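CSE1 (Thermus thermophilus, PDB 4AN8) is the large Cse1 (CasA) subunit of the type I-E CRISPR Cascade ribonucleoprotein complex, which probably targets invading nucleic acids in bacterial adaptive immunity. Local coordinates at residues A[391-403]-A[482-496]. Residues are numbered along the deposited sequence; the frame is centred on the assembly and turned at random.
Sequences GLKHLAQEVAKAV and HLKALAQGEQEFGRL
Leu395 reaches across to the helix of 482-496 as a knob among Gly489, Glu492, Phe493 and Leu496. With CG anti to the backbone N (chi1 -155°), the isobutyl group leans into this hole and its two methyls part: CD1 comes in at the edge of the Phe493 ring, in its plane, and lies 3.5 Å from Phe493 CB, while CD2 rests on Gly489 CA at 3.9 Å. Leu392 CD2 approaches the same ring edge and also meets Leu496 CD1. Leu496 lies against the backbone of Gly391, which has no side chain: CD2 faces Gly391 CA at 3.6 Å, and CD1 comes within 3.3 Å of Gly391 C. The two helices run antiparallel, 152° between their directions and 7.9 Å apart at closest, within the C-terminal helical bundle of Cse1; helix 453-476 packs against both, its Trp469 stacking on Phe493 and touching Leu395. Where the backbones are nearest, Ala485 points its methyl into the opposing helix. Ala485 CB presses tightly on Ala402 CB at 3.5 Å and also touches Val399 CG1 and Val403 CG2. On the more solvent-exposed flank, the extended Glu492 brings OE2 to 3.0 Å from His394 ND1, obliquely to the ring, with ring and carboxylate planes 68° apart. A water donates to both Glu492 OE2 and Gly391 O, bridging the helices there, and Glu398 CG lies above one face of the His394 ring, offset toward its rim.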
ATOM      1  N   GLY A 391       5.454  -6.854  28.657  1.00 33.31           N
ATOM      2  CA  GLY A 391       6.032  -7.676  29.703  1.00 33.31           C
ATOM      3  C   GLY A 391       7.319  -8.325  29.235  1.00 33.31           C
ATOM      4  O   GLY A 391       8.323  -8.303  29.952  1.00 33.31           O
ATOM      5  N   LEU A 392       7.305  -8.883  28.024  1.00 35.71           N
ATOM      6  CA  LEU A 392       8.510  -9.477  27.437  1.00 35.71           C
ATOM      7  C   LEU A 392       9.617  -8.453  27.237  1.00 35.71           C
ATOM      8  O   LEU A 392      10.781  -8.728  27.538  1.00 35.71           O
ATOM      9  CB  LEU A 392       8.201 -10.192  26.118  1.00 32.67           C
ATOM     10  CG  LEU A 392       7.318 -11.428  26.293  1.00 32.67           C
ATOM     11  CD1 LEU A 392       6.872 -12.035  24.944  1.00 32.67           C
ATOM     12  CD2 LEU A 392       8.005 -12.483  27.180  1.00 32.67           C
ATOM     13  N   LYS A 393       9.271  -7.277  26.722  1.00 31.46           N
ATOM     14  CA  LYS A 393      10.267  -6.224  26.547  1.00 31.46           C
ATOM     15  C   LYS A 393      10.912  -5.852  27.892  1.00 31.46           C
ATOM     16  O   LYS A 393      12.115  -5.575  27.975  1.00 31.46           O
ATOM     17  CB  LYS A 393       9.637  -4.989  25.895  1.00 53.58           C
ATOM     18  CG  LYS A 393      10.573  -3.798  25.725  1.00 53.58           C
ATOM     19  CD  LYS A 393       9.787  -2.582  25.248  1.00 53.58           C
ATOM     20  CE  LYS A 393      10.675  -1.363  25.023  1.00 53.58           C
ATOM     21  NZ  LYS A 393      11.689  -1.554  23.925  1.00 53.58           N
ATOM     22  N   HIS A 394      10.112  -5.838  28.945  1.00 31.27           N
ATOM     23  CA  HIS A 394      10.633  -5.477  30.248  1.00 31.27           C
ATOM     24  C   HIS A 394      11.552  -6.591  30.744  1.00 31.27           C
ATOM     25  O   HIS A 394      12.642  -6.339  31.268  1.00 31.27           O
ATOM     26  CB  HIS A 394       9.495  -5.236  31.242  1.00 56.19           C
ATOM     27  CG  HIS A 394       9.964  -4.880  32.618  1.00 56.19           C
ATOM     28  ND1 HIS A 394       9.762  -5.698  33.709  1.00 56.19           N
ATOM     29  CD2 HIS A 394      10.647  -3.804  33.077  1.00 56.19           C
ATOM     30  CE1 HIS A 394      10.286  -5.134  34.784  1.00 56.19           C
ATOM     31  NE2 HIS A 394      10.831  -3.985  34.427  1.00 56.19           N
ATOM     32  N   LEU A 395      11.106  -7.824  30.560  1.00 30.97           N
ATOM     33  CA  LEU A 395      11.918  -8.978  30.895  1.00 30.97           C
ATOM     34  C   LEU A 395      13.293  -8.864  30.213  1.00 30.97           C
ATOM     35  O   LEU A 395      14.329  -8.994  30.872  1.00 30.97           O
ATOM     36  CB  LEU A 395      11.195 -10.247  30.473  1.00 36.81           C
ATOM     37  CG  LEU A 395      11.539 -11.542  31.203  1.00 36.81           C
ATOM     38  CD1 LEU A 395      10.715 -12.709  30.656  1.00 36.81           C
ATOM     39  CD2 LEU A 395      13.001 -11.828  31.054  1.00 36.81           C
ATOM     40  N   ALA A 396      13.304  -8.588  28.906  1.00 35.59           N
ATOM     41  CA  ALA A 396      14.554  -8.479  28.152  1.00 35.59           C
ATOM     42  C   ALA A 396      15.455  -7.383  28.702  1.00 35.59           C
ATOM     43  O   ALA A 396      16.671  -7.544  28.761  1.00 35.59           O
ATOM     44  CB  ALA A 396      14.283  -8.246  26.654  1.00 42.01           C
ATOM     45  N   GLN A 397      14.860  -6.265  29.106  1.00 43.28           N
ATOM     46  CA  GLN A 397      15.617  -5.192  29.755  1.00 43.28           C
ATOM     47  C   GLN A 397      16.266  -5.646  31.073  1.00 43.28           C
ATOM     48  O   GLN A 397      17.436  -5.345  31.326  1.00 43.28           O
ATOM     49  CB  GLN A 397      14.718  -3.983  30.014  1.00 47.43           C
ATOM     50  CG  GLN A 397      14.591  -3.046  28.840  1.00 47.43           C
ATOM     51  CD  GLN A 397      13.334  -2.200  28.908  1.00 47.43           C
ATOM     52  OE1 GLN A 397      12.590  -2.248  29.892  1.00 47.43           O
ATOM     53  NE2 GLN A 397      13.083  -1.429  27.859  1.00 47.43           N
ATOM     54  N   GLU A 398      15.504  -6.361  31.908  1.00 35.10           N
ATOM     55  CA  GLU A 398      16.025  -6.840  33.188  1.00 35.10           C
ATOM     56  C   GLU A 398      17.123  -7.913  32.990  1.00 35.10           C
ATOM     57  O   GLU A 398      18.093  -7.971  33.746  1.00 35.10           O
ATOM     58  CB  GLU A 398      14.899  -7.363  34.080  1.00 68.63           C
ATOM     59  CG  GLU A 398      13.934  -6.295  34.562  1.00 68.63           C
ATOM     60  CD  GLU A 398      14.524  -5.398  35.651  1.00 68.63           C
ATOM     61  OE1 GLU A 398      15.376  -4.540  35.329  1.00 68.63           O
ATOM     62  OE2 GLU A 398      14.128  -5.546  36.832  1.00 68.63           O
ATOM     63  N   VAL A 399      16.973  -8.756  31.974  1.00 36.32           N
ATOM     64  CA  VAL A 399      18.034  -9.696  31.650  1.00 36.32           C
ATOM     65  C   VAL A 399      19.310  -8.948  31.307  1.00 36.32           C
ATOM     66  O   VAL A 399      20.352  -9.179  31.923  1.00 36.32           O
ATOM     67  CB  VAL A 399      17.655 -10.658  30.509  1.00 30.20           C
ATOM     68  CG1 VAL A 399      18.913 -11.307  29.920  1.00 30.20           C
ATOM     69  CG2 VAL A 399      16.676 -11.707  31.024  1.00 30.20           C
ATOM     70  N   ALA A 400      19.223  -8.034  30.345  1.00 42.31           N
ATOM     71  CA  ALA A 400      20.393  -7.270  29.928  1.00 42.31           C
ATOM     72  C   ALA A 400      21.087  -6.602  31.114  1.00 42.31           C
ATOM     73  O   ALA A 400      22.306  -6.639  31.221  1.00 42.31           O
ATOM     74  CB  ALA A 400      20.019  -6.239  28.890  1.00 30.39           C
ATOM     75  N   LYS A 401      20.313  -6.003  32.009  1.00 45.00           N
ATOM     76  CA  LYS A 401      20.888  -5.319  33.166  1.00 45.00           C
ATOM     77  C   LYS A 401      21.560  -6.292  34.137  1.00 45.00           C
ATOM     78  O   LYS A 401      22.624  -5.995  34.691  1.00 45.00           O
ATOM     79  CB  LYS A 401      19.825  -4.494  33.896  1.00102.09           C
ATOM     80  CG  LYS A 401      19.230  -3.382  33.049  1.00102.09           C
ATOM     81  CD  LYS A 401      18.061  -2.708  33.746  1.00102.09           C
ATOM     82  CE  LYS A 401      18.514  -1.971  34.996  1.00102.09           C
ATOM     83  NZ  LYS A 401      17.416  -1.155  35.592  1.00102.09           N
ATOM     84  N   ALA A 402      20.938  -7.448  34.343  1.00 51.77           N
ATOM     85  CA  ALA A 402      21.501  -8.463  35.218  1.00 51.77           C
ATOM     86  C   ALA A 402      22.860  -8.921  34.699  1.00 51.77           C
ATOM     87  O   ALA A 402      23.788  -9.153  35.471  1.00 51.77           O
ATOM     88  CB  ALA A 402      20.554  -9.645  35.341  1.00 41.83           C
ATOM     89  N   VAL A 403      22.974  -9.039  33.385  1.00 51.78           N
ATOM     90  CA  VAL A 403      24.216  -9.476  32.769  1.00 51.78           C
ATOM     91  C   VAL A 403      25.364  -8.486  32.963  1.00 51.78           C
ATOM     92  O   VAL A 403      26.457  -8.865  33.365  1.00 51.78           O
ATOM     93  CB  VAL A 403      24.013  -9.745  31.267  1.00 43.87           C
ATOM     94  CG1 VAL A 403      25.345  -9.866  30.548  1.00 43.87           C
ATOM     95  CG2 VAL A 403      23.174 -10.999  31.073  1.00 43.87           C
ATOM     96  N   HIS A 482      25.944 -15.136  32.242  1.00 46.84           N
ATOM     97  CA  HIS A 482      24.545 -15.026  31.839  1.00 46.84           C
ATOM     98  C   HIS A 482      23.579 -15.691  32.818  1.00 46.84           C
ATOM     99  O   HIS A 482      22.371 -15.557  32.673  1.00 46.84           O
ATOM    100  CB  HIS A 482      24.345 -15.628  30.451  1.00 52.87           C
ATOM    101  CG  HIS A 482      25.203 -15.013  29.393  1.00 52.87           C
ATOM    102  ND1 HIS A 482      25.737 -13.747  29.508  1.00 52.87           N
ATOM    103  CD2 HIS A 482      25.616 -15.487  28.193  1.00 52.87           C
ATOM    104  CE1 HIS A 482      26.444 -13.468  28.427  1.00 52.87           C
ATOM    105  NE2 HIS A 482      26.387 -14.507  27.613  1.00 52.87           N
ATOM    106  N   LEU A 483      24.104 -16.394  33.817  1.00 38.92           N
ATOM    107  CA  LEU A 483      23.270 -17.263  34.651  1.00 38.92           C
ATOM    108  C   LEU A 483      22.402 -16.540  35.685  1.00 38.92           C
ATOM    109  O   LEU A 483      21.280 -16.979  35.971  1.00 38.92           O
ATOM    110  CB  LEU A 483      24.115 -18.363  35.309  1.00 36.95           C
ATOM    111  CG  LEU A 483      24.748 -19.312  34.285  1.00 36.95           C
ATOM    112  CD1 LEU A 483      25.359 -20.542  34.944  1.00 36.95           C
ATOM    113  CD2 LEU A 483      23.709 -19.721  33.218  1.00 36.95           C
ATOM    114  N   LYS A 484      22.896 -15.440  36.243  1.00 39.78           N
ATOM    115  CA  LYS A 484      22.074 -14.676  37.177  1.00 39.78           C
ATOM    116  C   LYS A 484      20.827 -14.113  36.475  1.00 39.78           C
ATOM    117  O   LYS A 484      19.699 -14.204  36.991  1.00 39.78           O
ATOM    118  CB  LYS A 484      22.868 -13.552  37.853  1.00 86.70           C
ATOM    119  CG  LYS A 484      22.016 -12.713  38.807  1.00 86.70           C
ATOM    120  CD  LYS A 484      22.849 -11.844  39.741  1.00 86.70           C
ATOM    121  CE  LYS A 484      23.365 -10.583  39.059  1.00 86.70           C
ATOM    122  NZ  LYS A 484      24.219  -9.782  39.983  1.00 86.70           N
ATOM    123  N   ALA A 485      21.049 -13.540  35.296  1.00 38.67           N
ATOM    124  CA  ALA A 485      19.990 -12.986  34.477  1.00 38.67           C
ATOM    125  C   ALA A 485      19.003 -14.073  34.148  1.00 38.67           C
ATOM    126  O   ALA A 485      17.792 -13.862  34.164  1.00 38.67           O
ATOM    127  CB  ALA A 485      20.581 -12.408  33.204  1.00 46.31           C
ATOM    128  N   LEU A 486      19.524 -15.259  33.859  1.00 36.12           N
ATOM    129  CA  LEU A 486      18.683 -16.372  33.527  1.00 36.12           C
ATOM    130  C   LEU A 486      17.819 -16.843  34.651  1.00 36.12           C
ATOM    131  O   LEU A 486      16.685 -17.153  34.452  1.00 36.12           O
ATOM    132  CB  LEU A 486      19.496 -17.544  32.991  1.00 45.22           C
ATOM    133  CG  LEU A 486      18.703 -18.798  32.678  1.00 45.22           C
ATOM    134  CD1 LEU A 486      18.062 -19.292  33.883  1.00 45.22           C
ATOM    135  CD2 LEU A 486      17.711 -18.632  31.626  1.00 45.22           C
ATOM    136  N   ALA A 487      18.376 -16.935  35.854  1.00 32.49           N
ATOM    137  CA  ALA A 487      17.573 -17.401  36.981  1.00 32.49           C
ATOM    138  C   ALA A 487      16.468 -16.386  37.260  1.00 32.49           C
ATOM    139  O   ALA A 487      15.322 -16.763  37.449  1.00 32.49           O
ATOM    140  CB  ALA A 487      18.434 -17.610  38.209  1.00 45.36           C
ATOM    141  N   GLN A 488      16.823 -15.100  37.278  1.00 40.15           N
ATOM    142  CA  GLN A 488      15.841 -14.042  37.511  1.00 40.15           C
ATOM    143  C   GLN A 488      14.781 -14.029  36.415  1.00 40.15           C
ATOM    144  O   GLN A 488      13.583 -13.959  36.697  1.00 40.15           O
ATOM    145  CB  GLN A 488      16.515 -12.673  37.590  1.00 88.33           C
ATOM    146  CG  GLN A 488      17.405 -12.475  38.801  1.00 88.33           C
ATOM    147  CD  GLN A 488      18.091 -11.119  38.796  1.00 88.33           C
ATOM    148  OE1 GLN A 488      19.191 -10.963  39.335  1.00 88.33           O
ATOM    149  NE2 GLN A 488      17.444 -10.128  38.180  1.00 88.33           N
ATOM    150  N   GLY A 489      15.235 -14.110  35.166  1.00 36.76           N
ATOM    151  CA  GLY A 489      14.351 -14.055  34.017  1.00 36.76           C
ATOM    152  C   GLY A 489      13.335 -15.175  33.971  1.00 36.76           C
ATOM    153  O   GLY A 489      12.154 -14.932  33.686  1.00 36.76           O
ATOM    154  N   GLU A 490      13.785 -16.401  34.245  1.00 45.09           N
ATOM    155  CA  GLU A 490      12.883 -17.553  34.297  1.00 45.09           C
ATOM    156  C   GLU A 490      11.749 -17.322  35.306  1.00 45.09           C
ATOM    157  O   GLU A 490      10.596 -17.705  35.062  1.00 45.09           O
ATOM    158  CB  GLU A 490      13.655 -18.838  34.633  1.00 49.34           C
ATOM    159  CG  GLU A 490      12.817 -20.120  34.654  1.00 49.34           C
ATOM    160  CD  GLU A 490      12.438 -20.617  33.260  1.00 49.34           C
ATOM    161  OE1 GLU A 490      13.322 -20.786  32.398  1.00 49.34           O
ATOM    162  OE2 GLU A 490      11.242 -20.859  33.023  1.00 49.34           O
ATOM    163  N   GLN A 491      12.074 -16.693  36.435  1.00 47.67           N
ATOM    164  CA  GLN A 491      11.061 -16.417  37.457  1.00 47.67           C
ATOM    165  C   GLN A 491      10.065 -15.370  36.963  1.00 47.67           C
ATOM    166  O   GLN A 491       8.855 -15.562  37.070  1.00 47.67           O
ATOM    167  CB  GLN A 491      11.708 -15.976  38.770  1.00 90.50           C
ATOM    168  CG  GLN A 491      12.408 -17.112  39.498  1.00 90.50           C
ATOM    169  CD  GLN A 491      13.027 -16.689  40.824  1.00 90.50           C
ATOM    170  OE1 GLN A 491      12.822 -15.568  41.297  1.00 90.50           O
ATOM    171  NE2 GLN A 491      13.792 -17.593  41.429  1.00 90.50           N
ATOM    172  N   GLU A 492      10.589 -14.274  36.411  1.00 42.57           N
ATOM    173  CA  GLU A 492       9.764 -13.194  35.854  1.00 42.57           C
ATOM    174  C   GLU A 492       8.906 -13.716  34.707  1.00 42.57           C
ATOM    175  O   GLU A 492       7.711 -13.424  34.622  1.00 42.57           O
ATOM    176  CB  GLU A 492      10.651 -12.044  35.373  1.00 71.30           C
ATOM    177  CG  GLU A 492       9.914 -10.758  35.033  1.00 71.30           C
ATOM    178  CD  GLU A 492      10.861  -9.564  34.910  1.00 71.30           C
ATOM    179  OE1 GLU A 492      12.089  -9.735  35.103  1.00 71.30           O
ATOM    180  OE2 GLU A 492      10.382  -8.445  34.625  1.00 71.30           O
ATOM    181  N   PHE A 493       9.518 -14.504  33.831  1.00 44.39           N
ATOM    182  CA  PHE A 493       8.778 -15.071  32.723  1.00 44.39           C
ATOM    183  C   PHE A 493       7.640 -15.923  33.242  1.00 44.39           C
ATOM    184  O   PHE A 493       6.598 -16.029  32.602  1.00 44.39           O
ATOM    185  CB  PHE A 493       9.675 -15.898  31.809  1.00 37.53           C
ATOM    186  CG  PHE A 493       8.931 -16.560  30.693  1.00 37.53           C
ATOM    187  CD1 PHE A 493       8.659 -15.865  29.521  1.00 37.53           C
ATOM    188  CD2 PHE A 493       8.478 -17.861  30.820  1.00 37.53           C
ATOM    189  CE1 PHE A 493       7.966 -16.456  28.495  1.00 37.53           C
ATOM    190  CE2 PHE A 493       7.772 -18.468  29.795  1.00 37.53           C
ATOM    191  CZ  PHE A 493       7.517 -17.760  28.623  1.00 37.53           C
ATOM    192  N   GLY A 494       7.841 -16.533  34.407  1.00 47.56           N
ATOM    193  CA  GLY A 494       6.802 -17.333  35.030  1.00 47.56           C
ATOM    194  C   GLY A 494       5.641 -16.450  35.431  1.00 47.56           C
ATOM    195  O   GLY A 494       4.487 -16.754  35.140  1.00 47.56           O
ATOM    196  N   ARG A 495       5.945 -15.348  36.106  1.00 48.59           N
ATOM    197  CA  ARG A 495       4.932 -14.344  36.413  1.00 48.59           C
ATOM    198  C   ARG A 495       4.092 -13.988  35.179  1.00 48.59           C
ATOM    199  O   ARG A 495       2.864 -14.085  35.216  1.00 48.59           O
ATOM    200  CB  ARG A 495       5.574 -13.077  36.983  1.00 83.91           C
ATOM    201  CG  ARG A 495       5.348 -12.885  38.465  1.00 83.91           C
ATOM    202  CD  ARG A 495       5.926 -11.569  38.963  1.00 83.91           C
ATOM    203  NE  ARG A 495       7.369 -11.450  38.741  1.00 83.91           N
ATOM    204  CZ  ARG A 495       8.299 -12.086  39.453  1.00 83.91           C
ATOM    205  NH1 ARG A 495       7.947 -12.914  40.431  1.00 83.91           N
ATOM    206  NH2 ARG A 495       9.584 -11.902  39.176  1.00 83.91           N
ATOM    207  N   LEU A 496       4.757 -13.580  34.093  1.00 52.76           N
ATOM    208  CA  LEU A 496       4.067 -13.156  32.871  1.00 52.76           C
ATOM    209  C   LEU A 496       3.061 -14.187  32.362  1.00 52.76           C
ATOM    210  O   LEU A 496       1.910 -13.853  32.085  1.00 52.76           O
ATOM    211  CB  LEU A 496       5.061 -12.801  31.760  1.00 47.03           C
ATOM    212  CG  LEU A 496       5.672 -11.399  31.794  1.00 47.03           C
ATOM    213  CD1 LEU A 496       6.649 -11.217  30.649  1.00 47.03           C
ATOM    214  CD2 LEU A 496       4.595 -10.345  31.730  1.00 47.03           C
TER
HETATM  215  O   HOH W   1       8.004  -8.530  32.676  1.00 51.38           O